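Calcium-regulated actin-bundling protein (Dictyostelium discoideum, PDB 4X3N) bundles actin filaments in a calcium-regulated manner and may help shape and remodel filopodia and pseudopodia as cells move. Local coordinates at residues A[241-252]-A[276-287]. Numbering follows the deposited sequence.
Sequences LISAEAAVRTAS and IWWMNRDLEEKK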
loop_
_atom_site.group_PDB
_atom_site.type_symbol
_atom_site.label_atom_id
_atom_site.label_comp_id
_atom_site.label_asym_id
_atom_site.label_seq_id
_atom_site.Cartn_x
_atom_site.Cartn_y
_atom_site.Cartn_z
ATOM N N LEU A 241 -10.426 -16.316 31.579
ATOM C CA LEU A 241 -9.389 -15.708 32.466
ATOM C C LEU A 241 -8.752 -16.748 33.414
ATOM O O LEU A 241 -7.563 -16.671 33.736
ATOM C CB LEU A 241 -9.982 -14.586 33.330
ATOM C CG LEU A 241 -10.251 -13.242 32.677
ATOM C CD1 LEU A 241 -11.096 -12.328 33.578
ATOM C CD2 LEU A 241 -8.916 -12.584 32.303
ATOM N N ILE A 242 -9.540 -17.739 33.820
ATOM C CA ILE A 242 -9.052 -18.785 34.713
ATOM C C ILE A 242 -8.171 -19.695 33.898
ATOM O O ILE A 242 -7.086 -20.061 34.335
ATOM C CB ILE A 242 -10.228 -19.540 35.365
ATOM C CG1 ILE A 242 -10.989 -18.573 36.261
ATOM C CG2 ILE A 242 -9.728 -20.751 36.144
ATOM C CD1 ILE A 242 -12.229 -19.170 36.897
ATOM N N SER A 243 -8.600 -20.025 32.681
ATOM C CA SER A 243 -7.780 -20.898 31.881
ATOM C C SER A 243 -6.466 -20.255 31.637
ATOM O O SER A 243 -5.450 -20.943 31.635
ATOM C CB SER A 243 -8.374 -21.213 30.547
ATOM O OG SER A 243 -9.691 -21.607 30.801
ATOM N N ALA A 244 -6.504 -18.972 31.285
ATOM C CA ALA A 244 -5.230 -18.259 30.954
ATOM C C ALA A 244 -4.300 -18.346 32.123
ATOM O O ALA A 244 -3.096 -18.590 31.977
ATOM C CB ALA A 244 -5.468 -16.796 30.638
ATOM N N GLU A 245 -4.862 -18.062 33.292
ATOM C CA GLU A 245 -4.076 -17.994 34.507
ATOM C C GLU A 245 -3.418 -19.300 34.838
ATOM O O GLU A 245 -2.242 -19.349 35.238
ATOM C CB GLU A 245 -4.940 -17.526 35.696
ATOM C CG GLU A 245 -4.121 -17.507 36.982
ATOM C CD GLU A 245 -4.693 -16.597 38.079
ATOM O OE1 GLU A 245 -5.728 -15.951 37.918
ATOM O OE2 GLU A 245 -4.104 -16.531 39.148
ATOM N N ALA A 246 -4.162 -20.382 34.659
ATOM C CA ALA A 246 -3.618 -21.714 34.882
ATOM C C ALA A 246 -2.545 -22.012 33.878
ATOM O O ALA A 246 -1.526 -22.638 34.173
ATOM C CB ALA A 246 -4.717 -22.789 34.811
ATOM N N ALA A 247 -2.755 -21.625 32.654
ATOM C CA ALA A 247 -1.767 -21.953 31.675
ATOM C C ALA A 247 -0.489 -21.102 31.941
ATOM O O ALA A 247 0.641 -21.588 31.819
ATOM C CB ALA A 247 -2.303 -21.664 30.296
ATOM N N VAL A 248 -0.677 -19.836 32.256
ATOM C CA VAL A 248 0.500 -18.938 32.556
ATOM C C VAL A 248 1.325 -19.501 33.719
ATOM O O VAL A 248 2.552 -19.667 33.597
ATOM C CB VAL A 248 0.030 -17.509 32.825
ATOM C CG1 VAL A 248 1.101 -16.672 33.484
ATOM C CG2 VAL A 248 -0.359 -16.878 31.489
ATOM N N ARG A 249 0.637 -19.857 34.809
ATOM C CA ARG A 249 1.262 -20.560 35.950
ATOM C C ARG A 249 2.074 -21.785 35.554
ATOM O O ARG A 249 3.244 -21.886 35.921
ATOM C CB ARG A 249 0.207 -20.990 36.977
ATOM C CG ARG A 249 -0.231 -19.833 37.869
ATOM C CD ARG A 249 -0.286 -20.168 39.370
ATOM N NE ARG A 249 -1.602 -20.696 39.770
ATOM C CZ ARG A 249 -2.735 -19.981 39.878
ATOM N NH1 ARG A 249 -2.744 -18.687 39.613
ATOM N NH2 ARG A 249 -3.877 -20.570 40.247
ATOM N N THR A 250 1.474 -22.736 34.836
ATOM C CA THR A 250 2.257 -23.925 34.541
ATOM C C THR A 250 3.437 -23.591 33.671
ATOM O O THR A 250 4.533 -24.100 33.905
ATOM C CB THR A 250 1.494 -25.225 34.063
ATOM O OG1 THR A 250 1.723 -25.495 32.687
ATOM C CG2 THR A 250 0.058 -25.234 34.369
ATOM N N ALA A 251 3.276 -22.701 32.701
ATOM C CA ALA A 251 4.440 -22.200 31.939
ATOM C C ALA A 251 5.478 -21.510 32.822
ATOM O O ALA A 251 6.663 -21.722 32.667
ATOM C CB ALA A 251 3.996 -21.213 30.872
ATOM N N SER A 252 5.039 -20.688 33.746
ATOM C CA SER A 252 5.976 -19.912 34.572
ATOM C C SER A 252 6.758 -20.868 35.525
ATOM O O SER A 252 7.987 -20.857 35.587
ATOM C CB SER A 252 5.186 -18.848 35.342
ATOM O OG SER A 252 4.423 -18.001 34.434
ATOM N N ILE A 276 7.817 -15.069 29.880
ATOM C CA ILE A 276 7.205 -15.315 31.175
ATOM C C ILE A 276 6.784 -14.009 31.747
ATOM O O ILE A 276 5.643 -13.851 32.124
ATOM C CB ILE A 276 8.110 -16.150 32.132
ATOM C CG1 ILE A 276 8.387 -17.554 31.594
ATOM C CG2 ILE A 276 7.499 -16.194 33.519
ATOM C CD1 ILE A 276 7.151 -18.358 31.232
ATOM N N TRP A 277 7.663 -13.007 31.738
ATOM C CA TRP A 277 7.288 -11.700 32.259
ATOM C C TRP A 277 6.064 -11.109 31.487
ATOM O O TRP A 277 5.144 -10.537 32.074
ATOM C CB TRP A 277 8.499 -10.733 32.175
ATOM C CG TRP A 277 8.196 -9.326 32.719
ATOM C CD1 TRP A 277 8.461 -8.849 33.996
ATOM C CD2 TRP A 277 7.577 -8.241 32.023
ATOM N NE1 TRP A 277 8.050 -7.545 34.111
ATOM C CE2 TRP A 277 7.485 -7.153 32.929
ATOM C CE3 TRP A 277 7.064 -8.085 30.731
ATOM C CZ2 TRP A 277 6.897 -5.933 32.575
ATOM C CZ3 TRP A 277 6.498 -6.872 30.375
ATOM C CH2 TRP A 277 6.418 -5.808 31.301
ATOM N N TRP A 278 6.066 -11.226 30.154
ATOM C CA TRP A 278 5.022 -10.547 29.346
ATOM C C TRP A 278 3.671 -11.156 29.629
ATOM O O TRP A 278 2.680 -10.479 29.838
ATOM C CB TRP A 278 5.340 -10.709 27.852
ATOM C CG TRP A 278 4.468 -9.896 26.964
ATOM C CD1 TRP A 278 3.224 -10.259 26.450
ATOM C CD2 TRP A 278 4.737 -8.593 26.450
ATOM N NE1 TRP A 278 2.766 -9.296 25.646
ATOM C CE2 TRP A 278 3.658 -8.247 25.627
ATOM C CE3 TRP A 278 5.804 -7.692 26.574
ATOM C CZ2 TRP A 278 3.589 -7.010 24.968
ATOM C CZ3 TRP A 278 5.738 -6.466 25.901
ATOM C CH2 TRP A 278 4.666 -6.152 25.100
ATOM N N MET A 279 3.647 -12.472 29.636
ATOM C CA MET A 279 2.376 -13.158 29.855
ATOM C C MET A 279 1.801 -12.875 31.213
ATOM O O MET A 279 0.623 -12.660 31.355
ATOM C CB MET A 279 2.566 -14.662 29.653
ATOM C CG MET A 279 2.692 -15.014 28.188
ATOM S SD MET A 279 2.611 -16.788 27.881
ATOM C CE MET A 279 3.775 -17.440 29.136
ATOM N N ASN A 280 2.644 -12.825 32.231
ATOM C CA ASN A 280 2.176 -12.423 33.590
ATOM C C ASN A 280 1.718 -11.019 33.627
ATOM O O ASN A 280 0.675 -10.719 34.152
ATOM C CB ASN A 280 3.249 -12.712 34.646
ATOM C CG ASN A 280 3.281 -14.203 35.058
ATOM O OD1 ASN A 280 2.519 -14.617 35.895
ATOM N ND2 ASN A 280 4.130 -14.993 34.442
ATOM N N ARG A 281 2.497 -10.111 33.070
ATOM C CA ARG A 281 2.011 -8.745 32.949
ATOM C C ARG A 281 0.654 -8.586 32.285
ATOM O O ARG A 281 -0.206 -7.784 32.700
ATOM C CB ARG A 281 3.033 -7.932 32.146
ATOM C CG ARG A 281 2.756 -6.454 32.123
ATOM C CD ARG A 281 2.906 -5.871 33.524
ATOM N NE ARG A 281 2.669 -4.439 33.499
ATOM C CZ ARG A 281 1.462 -3.866 33.418
ATOM N NH1 ARG A 281 0.362 -4.601 33.363
ATOM N NH2 ARG A 281 1.358 -2.522 33.375
ATOM N N ASP A 282 0.475 -9.331 31.213
ATOM C CA ASP A 282 -0.717 -9.201 30.386
ATOM C C ASP A 282 -1.931 -9.790 31.115
ATOM O O ASP A 282 -3.004 -9.177 31.193
ATOM C CB ASP A 282 -0.412 -9.910 29.093
ATOM C CG ASP A 282 -1.392 -9.591 28.025
ATOM O OD1 ASP A 282 -1.543 -8.385 27.761
ATOM O OD2 ASP A 282 -1.956 -10.528 27.426
ATOM N N LEU A 283 -1.731 -10.965 31.705
ATOM C CA LEU A 283 -2.719 -11.567 32.606
ATOM C C LEU A 283 -3.109 -10.615 33.683
ATOM O O LEU A 283 -4.278 -10.421 33.938
ATOM C CB LEU A 283 -2.167 -12.791 33.276
ATOM C CG LEU A 283 -3.084 -13.527 34.245
ATOM C CD1 LEU A 283 -4.252 -14.200 33.489
ATOM C CD2 LEU A 283 -2.237 -14.553 35.028
ATOM N N GLU A 284 -2.114 -10.016 34.322
ATOM C CA GLU A 284 -2.384 -9.021 35.370
ATOM C C GLU A 284 -3.321 -7.902 34.867
ATOM O O GLU A 284 -4.336 -7.601 35.492
ATOM C CB GLU A 284 -1.014 -8.490 35.846
ATOM C CG GLU A 284 -1.010 -7.310 36.808
ATOM C CD GLU A 284 0.412 -6.684 36.987
ATOM O OE1 GLU A 284 0.497 -5.481 37.284
ATOM O OE2 GLU A 284 1.456 -7.365 36.830
ATOM N N GLU A 285 -2.976 -7.301 33.730
ATOM C CA GLU A 285 -3.768 -6.243 33.089
ATOM C C GLU A 285 -5.192 -6.726 32.819
ATOM O O GLU A 285 -6.198 -6.101 33.193
ATOM C CB GLU A 285 -3.098 -5.836 31.756
ATOM C CG GLU A 285 -3.555 -4.509 31.153
ATOM C CD GLU A 285 -3.252 -3.350 32.056
ATOM O OE1 GLU A 285 -2.326 -3.494 32.875
ATOM O OE2 GLU A 285 -3.948 -2.312 31.970
ATOM N N LYS A 286 -5.277 -7.900 32.234
ATOM C CA LYS A 286 -6.581 -8.438 31.931
ATOM C C LYS A 286 -7.414 -8.598 33.168
ATOM O O LYS A 286 -8.613 -8.263 33.131
ATOM C CB LYS A 286 -6.457 -9.745 31.129
ATOM C CG LYS A 286 -6.131 -9.500 29.649
ATOM C CD LYS A 286 -5.320 -10.630 29.063
ATOM C CE LYS A 286 -5.550 -10.763 27.537
ATOM N NZ LYS A 286 -4.992 -9.667 26.692
ATOM N N LYS A 287 -6.835 -9.141 34.247
ATOM C CA LYS A 287 -7.646 -9.475 35.464
ATOM C C LYS A 287 -8.143 -8.219 36.099
ATOM O O LYS A 287 -9.282 -8.112 36.535
ATOM C CB LYS A 287 -6.827 -10.265 36.490
ATOM C CG LYS A 287 -6.700 -11.706 36.111
ATOM C CD LYS A 287 -5.704 -12.475 36.968
ATOM C CE LYS A 287 -6.232 -12.770 38.363
ATOM N NZ LYS A 287 -5.143 -13.445 39.151
#
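The amide of Asn280 meets Ser252 edge-on: its ND2 donates to Ser252 OG over 3.0 Å, almost within the amide plane, and a second ND2 bond, also near that plane, runs back to Ile276 O. Val248 CG1 sits over one face of this amide, 3.5 Å from Asn280 OD1. Ser252 OG in turn donates to Val248 O, so the hydroxyl relays between the two helices while both amide hydrogens are used. The carboxylate of Glu245 is approached by Lys287 NZ from above its plane, 2.9 Å from OE1, whereas Arg249 NH1 reaches Glu245 OE2 on the anti side, tilted 25° out of the carboxylate plane. With CG anti to the backbone N (chi1 178°) and an extended chain, Glu245 carries its charge beyond Leu283, whose CD2 touches Glu245 CG at 4.0 Å. Leu283 is a knob in the hole formed by Leu241, Ala244, Glu245 and Val248. Farther along, Met279 CE rests 4.2 Å from Ala251 CB; Met279 and Lys286 also pack on Leu190 and Leu241 on Val193, so helix 181-211 lies against this antiparallel pair. Replacing Glu245 by an alanine is likely to leave Lys287 and Arg249 without their shared carboxylate and take the CG contact away from Leu283 CD2. The two segments, nearly antiparallel (156° between their directions), thus combine an apolar core with a charge network and a directional amide-hydroxyl link, which together probably fix their axial register.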